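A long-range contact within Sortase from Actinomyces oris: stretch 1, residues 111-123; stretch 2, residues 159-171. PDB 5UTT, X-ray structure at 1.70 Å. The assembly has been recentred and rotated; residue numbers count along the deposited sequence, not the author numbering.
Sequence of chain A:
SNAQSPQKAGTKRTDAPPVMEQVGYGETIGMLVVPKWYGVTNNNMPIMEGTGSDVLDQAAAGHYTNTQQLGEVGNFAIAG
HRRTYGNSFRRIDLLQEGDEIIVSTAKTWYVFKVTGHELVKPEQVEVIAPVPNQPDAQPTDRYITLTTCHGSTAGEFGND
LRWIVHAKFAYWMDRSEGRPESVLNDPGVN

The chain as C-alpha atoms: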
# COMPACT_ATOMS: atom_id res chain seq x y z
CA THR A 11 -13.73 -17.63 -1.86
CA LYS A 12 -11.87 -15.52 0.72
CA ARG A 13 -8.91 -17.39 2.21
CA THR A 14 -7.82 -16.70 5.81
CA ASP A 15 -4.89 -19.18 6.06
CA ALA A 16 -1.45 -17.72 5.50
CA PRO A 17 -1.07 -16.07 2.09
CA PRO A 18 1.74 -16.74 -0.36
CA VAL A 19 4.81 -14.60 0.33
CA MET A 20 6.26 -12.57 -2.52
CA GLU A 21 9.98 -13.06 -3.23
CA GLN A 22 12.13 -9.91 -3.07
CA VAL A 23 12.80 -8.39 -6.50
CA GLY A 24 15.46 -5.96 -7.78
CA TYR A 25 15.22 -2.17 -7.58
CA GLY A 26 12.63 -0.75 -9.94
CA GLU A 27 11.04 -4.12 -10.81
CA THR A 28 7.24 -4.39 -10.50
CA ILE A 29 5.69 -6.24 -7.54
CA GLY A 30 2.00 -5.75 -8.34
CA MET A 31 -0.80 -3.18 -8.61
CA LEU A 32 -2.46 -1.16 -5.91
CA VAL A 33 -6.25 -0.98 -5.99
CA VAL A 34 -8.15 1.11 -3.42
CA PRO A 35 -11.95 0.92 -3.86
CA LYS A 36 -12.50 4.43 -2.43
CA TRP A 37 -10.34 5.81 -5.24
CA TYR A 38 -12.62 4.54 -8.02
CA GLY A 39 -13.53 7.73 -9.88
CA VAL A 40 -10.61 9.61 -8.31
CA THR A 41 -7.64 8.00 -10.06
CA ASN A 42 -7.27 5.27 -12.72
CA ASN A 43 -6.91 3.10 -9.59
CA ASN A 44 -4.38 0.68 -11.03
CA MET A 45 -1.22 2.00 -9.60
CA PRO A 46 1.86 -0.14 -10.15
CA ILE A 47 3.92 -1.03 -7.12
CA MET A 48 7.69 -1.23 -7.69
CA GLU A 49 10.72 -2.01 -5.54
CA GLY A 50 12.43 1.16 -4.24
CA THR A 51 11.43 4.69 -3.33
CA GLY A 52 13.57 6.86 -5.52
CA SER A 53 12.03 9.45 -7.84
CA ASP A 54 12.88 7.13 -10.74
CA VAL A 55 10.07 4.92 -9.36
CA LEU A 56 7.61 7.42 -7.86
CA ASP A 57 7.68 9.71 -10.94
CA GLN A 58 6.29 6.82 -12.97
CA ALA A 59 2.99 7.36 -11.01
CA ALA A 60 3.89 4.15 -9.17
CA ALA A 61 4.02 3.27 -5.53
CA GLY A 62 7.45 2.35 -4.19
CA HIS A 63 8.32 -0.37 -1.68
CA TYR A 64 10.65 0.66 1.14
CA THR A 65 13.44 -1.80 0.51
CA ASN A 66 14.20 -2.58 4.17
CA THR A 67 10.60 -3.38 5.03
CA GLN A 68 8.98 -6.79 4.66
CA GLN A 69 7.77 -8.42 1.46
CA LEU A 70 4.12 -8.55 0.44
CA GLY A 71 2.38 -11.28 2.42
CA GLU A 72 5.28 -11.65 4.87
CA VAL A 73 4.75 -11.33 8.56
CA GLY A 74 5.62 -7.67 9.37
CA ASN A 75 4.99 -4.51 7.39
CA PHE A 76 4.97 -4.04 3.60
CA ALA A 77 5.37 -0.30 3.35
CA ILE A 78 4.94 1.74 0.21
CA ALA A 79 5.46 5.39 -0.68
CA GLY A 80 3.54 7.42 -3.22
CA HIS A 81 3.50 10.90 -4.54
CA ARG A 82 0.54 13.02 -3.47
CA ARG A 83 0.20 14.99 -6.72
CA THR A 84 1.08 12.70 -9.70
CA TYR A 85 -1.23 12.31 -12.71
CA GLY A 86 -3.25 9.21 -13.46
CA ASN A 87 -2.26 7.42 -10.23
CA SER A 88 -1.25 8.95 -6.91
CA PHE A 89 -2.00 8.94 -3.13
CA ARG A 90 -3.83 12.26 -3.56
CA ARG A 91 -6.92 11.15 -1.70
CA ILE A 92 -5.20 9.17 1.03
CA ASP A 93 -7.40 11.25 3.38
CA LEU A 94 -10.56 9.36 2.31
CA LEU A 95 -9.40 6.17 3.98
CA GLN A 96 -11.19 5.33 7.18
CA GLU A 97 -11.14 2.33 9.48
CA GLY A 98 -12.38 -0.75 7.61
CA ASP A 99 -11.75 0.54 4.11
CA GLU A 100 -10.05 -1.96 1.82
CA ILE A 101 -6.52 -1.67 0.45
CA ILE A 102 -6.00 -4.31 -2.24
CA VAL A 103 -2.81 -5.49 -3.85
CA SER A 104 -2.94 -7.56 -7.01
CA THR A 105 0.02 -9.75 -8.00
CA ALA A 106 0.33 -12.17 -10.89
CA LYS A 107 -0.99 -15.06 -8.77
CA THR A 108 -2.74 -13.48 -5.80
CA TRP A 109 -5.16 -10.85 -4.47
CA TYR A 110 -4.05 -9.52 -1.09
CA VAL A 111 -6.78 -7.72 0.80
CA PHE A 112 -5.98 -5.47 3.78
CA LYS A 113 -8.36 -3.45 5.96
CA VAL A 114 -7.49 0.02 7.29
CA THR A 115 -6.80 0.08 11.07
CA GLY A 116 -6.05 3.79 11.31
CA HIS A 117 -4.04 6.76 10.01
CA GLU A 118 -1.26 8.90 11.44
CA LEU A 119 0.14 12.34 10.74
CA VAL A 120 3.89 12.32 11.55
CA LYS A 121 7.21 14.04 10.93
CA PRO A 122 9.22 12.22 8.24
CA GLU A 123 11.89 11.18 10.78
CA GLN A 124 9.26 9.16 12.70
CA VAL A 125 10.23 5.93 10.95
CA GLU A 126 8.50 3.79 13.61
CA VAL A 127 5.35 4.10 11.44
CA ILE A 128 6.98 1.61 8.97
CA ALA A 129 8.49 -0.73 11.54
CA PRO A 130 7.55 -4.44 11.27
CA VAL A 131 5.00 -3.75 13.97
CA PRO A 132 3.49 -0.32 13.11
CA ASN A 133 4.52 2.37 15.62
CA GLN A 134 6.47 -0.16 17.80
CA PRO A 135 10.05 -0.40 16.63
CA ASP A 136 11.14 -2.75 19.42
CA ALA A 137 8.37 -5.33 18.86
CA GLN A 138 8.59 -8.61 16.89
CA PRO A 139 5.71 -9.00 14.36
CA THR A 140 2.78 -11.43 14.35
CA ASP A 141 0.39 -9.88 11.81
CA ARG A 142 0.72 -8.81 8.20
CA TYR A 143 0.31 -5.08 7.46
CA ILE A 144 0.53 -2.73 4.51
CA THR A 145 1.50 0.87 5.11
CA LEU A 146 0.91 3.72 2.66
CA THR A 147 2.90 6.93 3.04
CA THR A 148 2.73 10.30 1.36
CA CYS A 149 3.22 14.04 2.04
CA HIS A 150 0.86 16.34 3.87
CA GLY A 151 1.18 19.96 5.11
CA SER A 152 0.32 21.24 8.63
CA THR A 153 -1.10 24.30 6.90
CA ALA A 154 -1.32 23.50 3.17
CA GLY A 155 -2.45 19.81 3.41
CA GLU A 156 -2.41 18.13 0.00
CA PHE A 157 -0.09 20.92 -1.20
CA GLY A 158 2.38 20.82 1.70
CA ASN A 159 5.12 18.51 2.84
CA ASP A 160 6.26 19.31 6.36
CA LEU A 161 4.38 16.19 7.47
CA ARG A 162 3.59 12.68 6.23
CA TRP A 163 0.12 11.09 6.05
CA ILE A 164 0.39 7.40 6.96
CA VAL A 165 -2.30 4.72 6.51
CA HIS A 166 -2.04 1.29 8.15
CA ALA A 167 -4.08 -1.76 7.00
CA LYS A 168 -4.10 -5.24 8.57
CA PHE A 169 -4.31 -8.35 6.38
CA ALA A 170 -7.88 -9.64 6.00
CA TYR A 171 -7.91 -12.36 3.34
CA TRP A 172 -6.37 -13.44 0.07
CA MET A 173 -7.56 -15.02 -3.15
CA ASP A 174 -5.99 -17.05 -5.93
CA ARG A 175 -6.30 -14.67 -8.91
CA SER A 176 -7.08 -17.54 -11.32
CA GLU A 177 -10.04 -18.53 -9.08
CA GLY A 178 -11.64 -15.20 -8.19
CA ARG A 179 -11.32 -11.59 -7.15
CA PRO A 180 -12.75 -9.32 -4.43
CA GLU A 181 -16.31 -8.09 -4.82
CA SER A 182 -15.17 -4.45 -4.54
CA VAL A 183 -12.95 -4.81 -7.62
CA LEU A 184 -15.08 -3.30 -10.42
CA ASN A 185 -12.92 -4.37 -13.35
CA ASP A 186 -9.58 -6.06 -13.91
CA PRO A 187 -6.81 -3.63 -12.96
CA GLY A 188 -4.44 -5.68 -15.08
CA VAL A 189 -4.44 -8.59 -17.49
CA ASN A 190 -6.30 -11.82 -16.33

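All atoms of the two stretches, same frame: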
# COMPACT_ATOMS: atom_id res chain seq x y z
N VAL A 111 -5.84 -8.71 0.31
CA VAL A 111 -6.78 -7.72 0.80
C VAL A 111 -6.51 -7.38 2.28
O VAL A 111 -6.56 -8.25 3.20
CB VAL A 111 -8.27 -8.11 0.60
CG1 VAL A 111 -9.17 -7.05 1.21
CG2 VAL A 111 -8.66 -8.39 -0.85
N PHE A 112 -6.25 -6.08 2.48
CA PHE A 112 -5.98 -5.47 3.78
C PHE A 112 -7.13 -4.54 4.16
O PHE A 112 -7.80 -3.94 3.29
CB PHE A 112 -4.64 -4.69 3.76
CG PHE A 112 -3.46 -5.49 3.36
CD1 PHE A 112 -3.18 -5.76 2.00
CD2 PHE A 112 -2.55 -5.93 4.29
CE1 PHE A 112 -2.06 -6.49 1.64
CE2 PHE A 112 -1.44 -6.68 3.95
CZ PHE A 112 -1.18 -6.97 2.62
N LYS A 113 -7.35 -4.38 5.48
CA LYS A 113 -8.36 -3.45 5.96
C LYS A 113 -7.75 -2.39 6.87
O LYS A 113 -6.96 -2.72 7.77
CB LYS A 113 -9.43 -4.23 6.74
CG LYS A 113 -10.18 -5.21 5.86
CD LYS A 113 -11.18 -4.53 4.96
CE LYS A 113 -12.40 -5.42 4.70
NZ LYS A 113 -13.33 -5.63 5.88
N VAL A 114 -8.06 -1.11 6.57
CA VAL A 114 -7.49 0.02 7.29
C VAL A 114 -7.78 -0.07 8.81
O VAL A 114 -8.92 -0.33 9.22
CB VAL A 114 -7.95 1.37 6.72
CG1 VAL A 114 -7.55 2.51 7.63
CG2 VAL A 114 -7.36 1.58 5.35
N THR A 115 -6.72 0.10 9.60
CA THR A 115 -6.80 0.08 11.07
C THR A 115 -6.75 1.51 11.61
O THR A 115 -7.20 1.79 12.73
CB THR A 115 -5.68 -0.77 11.69
OG1 THR A 115 -4.40 -0.26 11.27
CG2 THR A 115 -5.86 -2.22 11.32
N GLY A 116 -6.20 2.43 10.83
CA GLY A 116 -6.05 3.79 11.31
C GLY A 116 -5.11 4.60 10.41
O GLY A 116 -4.48 4.03 9.51
N HIS A 117 -5.04 5.90 10.66
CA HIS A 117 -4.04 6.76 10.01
C HIS A 117 -3.28 7.59 11.03
O HIS A 117 -3.72 7.75 12.19
CB HIS A 117 -4.69 7.66 8.95
CG HIS A 117 -5.29 8.91 9.50
ND1 HIS A 117 -6.56 8.96 10.02
CD2 HIS A 117 -4.81 10.18 9.56
CE1 HIS A 117 -6.83 10.20 10.41
NE2 HIS A 117 -5.78 10.96 10.12
N GLU A 118 -2.11 8.06 10.62
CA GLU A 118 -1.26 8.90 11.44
C GLU A 118 -0.80 10.08 10.62
O GLU A 118 -0.59 9.93 9.45
CB GLU A 118 -0.04 8.11 11.86
CG GLU A 118 -0.39 6.98 12.80
CD GLU A 118 0.54 5.83 12.72
OE1 GLU A 118 1.43 5.80 11.83
OE2 GLU A 118 0.34 4.92 13.57
N LEU A 119 -0.64 11.22 11.27
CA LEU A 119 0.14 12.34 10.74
C LEU A 119 1.42 12.49 11.56
O LEU A 119 1.34 12.72 12.79
CB LEU A 119 -0.63 13.66 10.82
CG LEU A 119 -1.45 13.99 9.58
CD1 LEU A 119 -2.23 15.28 9.78
CD2 LEU A 119 -0.55 14.09 8.35
N VAL A 120 2.56 12.34 10.91
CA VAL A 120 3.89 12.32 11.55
C VAL A 120 4.92 13.19 10.85
O VAL A 120 4.76 13.52 9.67
CB VAL A 120 4.47 10.90 11.70
CG1 VAL A 120 3.58 10.09 12.62
CG2 VAL A 120 4.62 10.19 10.38
N LYS A 121 6.00 13.48 11.57
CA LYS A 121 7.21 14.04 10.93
C LYS A 121 7.95 12.92 10.16
O LYS A 121 7.90 11.73 10.53
CB LYS A 121 8.13 14.66 11.98
CG LYS A 121 7.59 15.95 12.56
CD LYS A 121 8.35 16.33 13.84
CE LYS A 121 7.86 15.52 15.04
NZ LYS A 121 8.98 14.94 15.83
N PRO A 122 8.63 13.28 9.06
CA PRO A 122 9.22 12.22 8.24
C PRO A 122 10.35 11.44 8.91
O PRO A 122 10.83 10.50 8.33
CB PRO A 122 9.76 12.98 6.98
CG PRO A 122 9.70 14.42 7.37
CD PRO A 122 8.66 14.59 8.40
N GLU A 123 10.81 11.87 10.07
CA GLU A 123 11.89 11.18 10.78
C GLU A 123 11.30 10.10 11.69
O GLU A 123 12.02 9.25 12.23
CB GLU A 123 12.71 12.16 11.60
CG GLU A 123 13.44 13.23 10.76
CD GLU A 123 12.61 14.40 10.36
OE1 GLU A 123 11.51 14.61 10.94
OE2 GLU A 123 13.07 15.16 9.48
N ASN A 159 4.25 19.66 2.67
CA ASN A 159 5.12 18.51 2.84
C ASN A 159 5.99 18.58 4.07
O ASN A 159 7.05 17.94 4.13
CB ASN A 159 5.97 18.26 1.57
CG ASN A 159 6.77 19.47 1.16
OD1 ASN A 159 6.53 20.58 1.64
ND2 ASN A 159 7.74 19.25 0.28
N ASP A 160 5.53 19.30 5.09
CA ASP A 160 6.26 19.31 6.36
C ASP A 160 5.90 18.06 7.17
O ASP A 160 6.55 17.73 8.14
CB ASP A 160 6.07 20.60 7.17
CG ASP A 160 4.65 20.81 7.68
OD1 ASP A 160 3.69 20.27 7.10
OD2 ASP A 160 4.51 21.55 8.68
N LEU A 161 4.87 17.37 6.74
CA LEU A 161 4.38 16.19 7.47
C LEU A 161 4.18 15.03 6.50
O LEU A 161 4.30 15.17 5.30
CB LEU A 161 3.07 16.50 8.17
CG LEU A 161 3.05 17.50 9.34
CD1 LEU A 161 1.67 17.65 9.98
CD2 LEU A 161 4.10 17.12 10.34
N ARG A 162 3.88 13.86 7.05
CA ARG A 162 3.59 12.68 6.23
C ARG A 162 2.28 12.04 6.70
O ARG A 162 2.13 11.72 7.88
CB ARG A 162 4.75 11.65 6.29
CG ARG A 162 6.12 12.20 5.92
CD ARG A 162 6.17 12.52 4.45
NE ARG A 162 7.53 12.87 3.99
CZ ARG A 162 7.96 14.12 3.95
NH1 ARG A 162 7.15 15.10 4.38
NH2 ARG A 162 9.19 14.39 3.50
N TRP A 163 1.35 11.83 5.77
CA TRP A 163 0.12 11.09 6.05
C TRP A 163 0.37 9.60 5.85
O TRP A 163 0.77 9.13 4.78
CB TRP A 163 -1.01 11.60 5.16
CG TRP A 163 -2.35 11.09 5.58
CD1 TRP A 163 -2.82 9.80 5.57
CD2 TRP A 163 -3.46 11.91 5.96
NE1 TRP A 163 -4.14 9.76 5.95
CE2 TRP A 163 -4.54 11.06 6.22
CE3 TRP A 163 -3.62 13.28 6.15
CZ2 TRP A 163 -5.76 11.55 6.63
CZ3 TRP A 163 -4.82 13.76 6.57
CH2 TRP A 163 -5.88 12.90 6.80
N ILE A 164 0.08 8.83 6.91
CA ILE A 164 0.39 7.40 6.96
C ILE A 164 -0.92 6.64 7.15
O ILE A 164 -1.70 6.97 8.01
CB ILE A 164 1.25 7.04 8.17
CG1 ILE A 164 2.44 7.98 8.31
CG2 ILE A 164 1.68 5.56 8.11
CD1 ILE A 164 3.39 7.92 7.14
N VAL A 165 -1.15 5.63 6.32
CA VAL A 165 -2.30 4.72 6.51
C VAL A 165 -1.81 3.30 6.78
O VAL A 165 -1.05 2.75 6.01
CB VAL A 165 -3.29 4.71 5.32
CG1 VAL A 165 -4.42 3.67 5.48
CG2 VAL A 165 -3.89 6.07 5.17
N HIS A 166 -2.32 2.71 7.86
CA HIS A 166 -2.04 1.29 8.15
C HIS A 166 -3.26 0.39 7.87
O HIS A 166 -4.38 0.75 8.20
CB HIS A 166 -1.66 1.13 9.64
CG HIS A 166 -0.35 1.74 10.01
ND1 HIS A 166 -0.20 2.64 11.04
CD2 HIS A 166 0.86 1.65 9.41
CE1 HIS A 166 1.06 3.03 11.11
NE2 HIS A 166 1.72 2.45 10.12
N ALA A 167 -3.03 -0.77 7.28
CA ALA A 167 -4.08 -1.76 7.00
C ALA A 167 -3.57 -3.16 7.37
O ALA A 167 -2.46 -3.55 7.04
CB ALA A 167 -4.56 -1.70 5.55
N LYS A 168 -4.40 -3.87 8.14
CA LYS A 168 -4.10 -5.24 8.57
C LYS A 168 -4.66 -6.27 7.58
O LYS A 168 -5.77 -6.12 7.08
CB LYS A 168 -4.69 -5.45 9.97
CG LYS A 168 -4.36 -6.81 10.56
CD LYS A 168 -4.74 -6.87 12.04
CE LYS A 168 -4.71 -8.30 12.53
NZ LYS A 168 -4.87 -8.43 14.00
N PHE A 169 -3.90 -7.32 7.32
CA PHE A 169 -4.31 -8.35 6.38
C PHE A 169 -5.65 -8.95 6.75
O PHE A 169 -5.86 -9.29 7.94
CB PHE A 169 -3.21 -9.40 6.27
CG PHE A 169 -3.50 -10.50 5.28
CD1 PHE A 169 -3.41 -10.29 3.91
CD2 PHE A 169 -3.88 -11.73 5.72
CE1 PHE A 169 -3.70 -11.29 3.00
CE2 PHE A 169 -4.17 -12.74 4.83
CZ PHE A 169 -4.09 -12.52 3.48
N ALA A 170 -6.56 -9.09 5.77
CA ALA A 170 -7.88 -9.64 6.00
C ALA A 170 -8.05 -11.00 5.35
O ALA A 170 -8.34 -11.98 6.04
CB ALA A 170 -8.96 -8.68 5.50
N TYR A 171 -7.85 -11.07 4.04
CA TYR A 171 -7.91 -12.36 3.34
C TYR A 171 -7.14 -12.27 2.05
O TYR A 171 -6.71 -11.18 1.65
CB TYR A 171 -9.37 -12.74 3.06
CG TYR A 171 -10.11 -11.79 2.16
CD1 TYR A 171 -10.07 -11.96 0.77
CD2 TYR A 171 -10.83 -10.72 2.67
CE1 TYR A 171 -10.75 -11.11 -0.06
CE2 TYR A 171 -11.52 -9.86 1.83
CZ TYR A 171 -11.45 -10.07 0.47
OH TYR A 171 -12.10 -9.24 -0.39

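Residues 111-120 and 161-171 form neighbouring antiparallel strands, and together the two stretches bury 1333 Å² between them. The backbone carries the ladder. Lys 113 N donates to Lys 168 O at 2.8 Å, and Lys 168 N returns a bond to Lys 113 O at 2.8 Å. Glu 118 and Ile 164 pair in the same way, with Glu 118 N to Ile 164 O at 2.9 Å and Ile 164 N to Glu 118 O at 2.8 Å. Val 120 N to Arg 162 O at 3.1 Å and Arg 162 N to Val 120 O at 2.8 Å extend the ladder.

Two bulges interrupt it. At the first, Val 111 O accepts from both Ala 170 N (2.7 Å) and Tyr 171 N (3.2 Å). At the second, Thr 115 N donates to His 166 O at 2.8 Å, while His 166 N donates to Gly 116 O at 3.0 Å. Thr 115 therefore sits in the bulge with its CB pointing sideways. Its phi/psi of -102/-23 departs from extended strand values.

Phe 112, Val 114, His 117, Leu 119, Val 165, Ala 167, Phe 169 and Trp 163 share one face of the sheet. Phe 112 is m with chi2 at 80°, and Phe 169 is t with chi2 at 74°. These settings bring the edge of Phe 169 toward the face of Phe 112, with centroids 5.7 Å apart and planes at 75°. Ala 167 is small and lets Phe 112 come close; Ala 167 CB is 3.5 Å from Phe 112 CB. Val 114, also t, places CG2 3.6 Å from CG1 of Val 165. Phe 112, Val 114, Val 165 and Ala 167 are all buried, as suits their apolar side chains.

Further along this face, His 117 takes the p rotamer and Trp 163 the t rotamer. Their rings are nearly parallel, at 8°, but slid apart so that they barely overlap; His 117 CD2 is 3.4 Å from Trp 163 CZ2. Leu 119 has an off-rotamer chi1 of -91°. Its end comes nearer the other strand, and CD2 lies 3.9 Å from Trp 163 CE3.

The other face carries Val 111, Lys 113, Glu 118, Val 120, Arg 162, Ile 164, His 166, Lys 168 and Tyr 171. Tyr 171 is p with chi2 at 89°, which lays its ring face over Val 111. Val 111 CB is 3.8 Å from the centroid of the Tyr 171 ring, a CH-pi contact. Val 120 and Ile 164 are both m, and Val 120 CG2 is 3.7 Å from Ile 164 CG1. Glu 118 and His 166, also m, have ends that come nearer the other strand.

Arg 162 folds back through m, m. Its NH1 bonds Asn 159 O at 2.9 Å and Leu 161 O at 3.0 Å, which secures the guanidinium beside the backbone of its own stretch. Pro 122 CB then lies over one guanidinium face, 3.7 Å from Arg 162 CZ. Lys 113 also packs near its base: Lys 113 CG is 3.7 Å from Ala 170 CB.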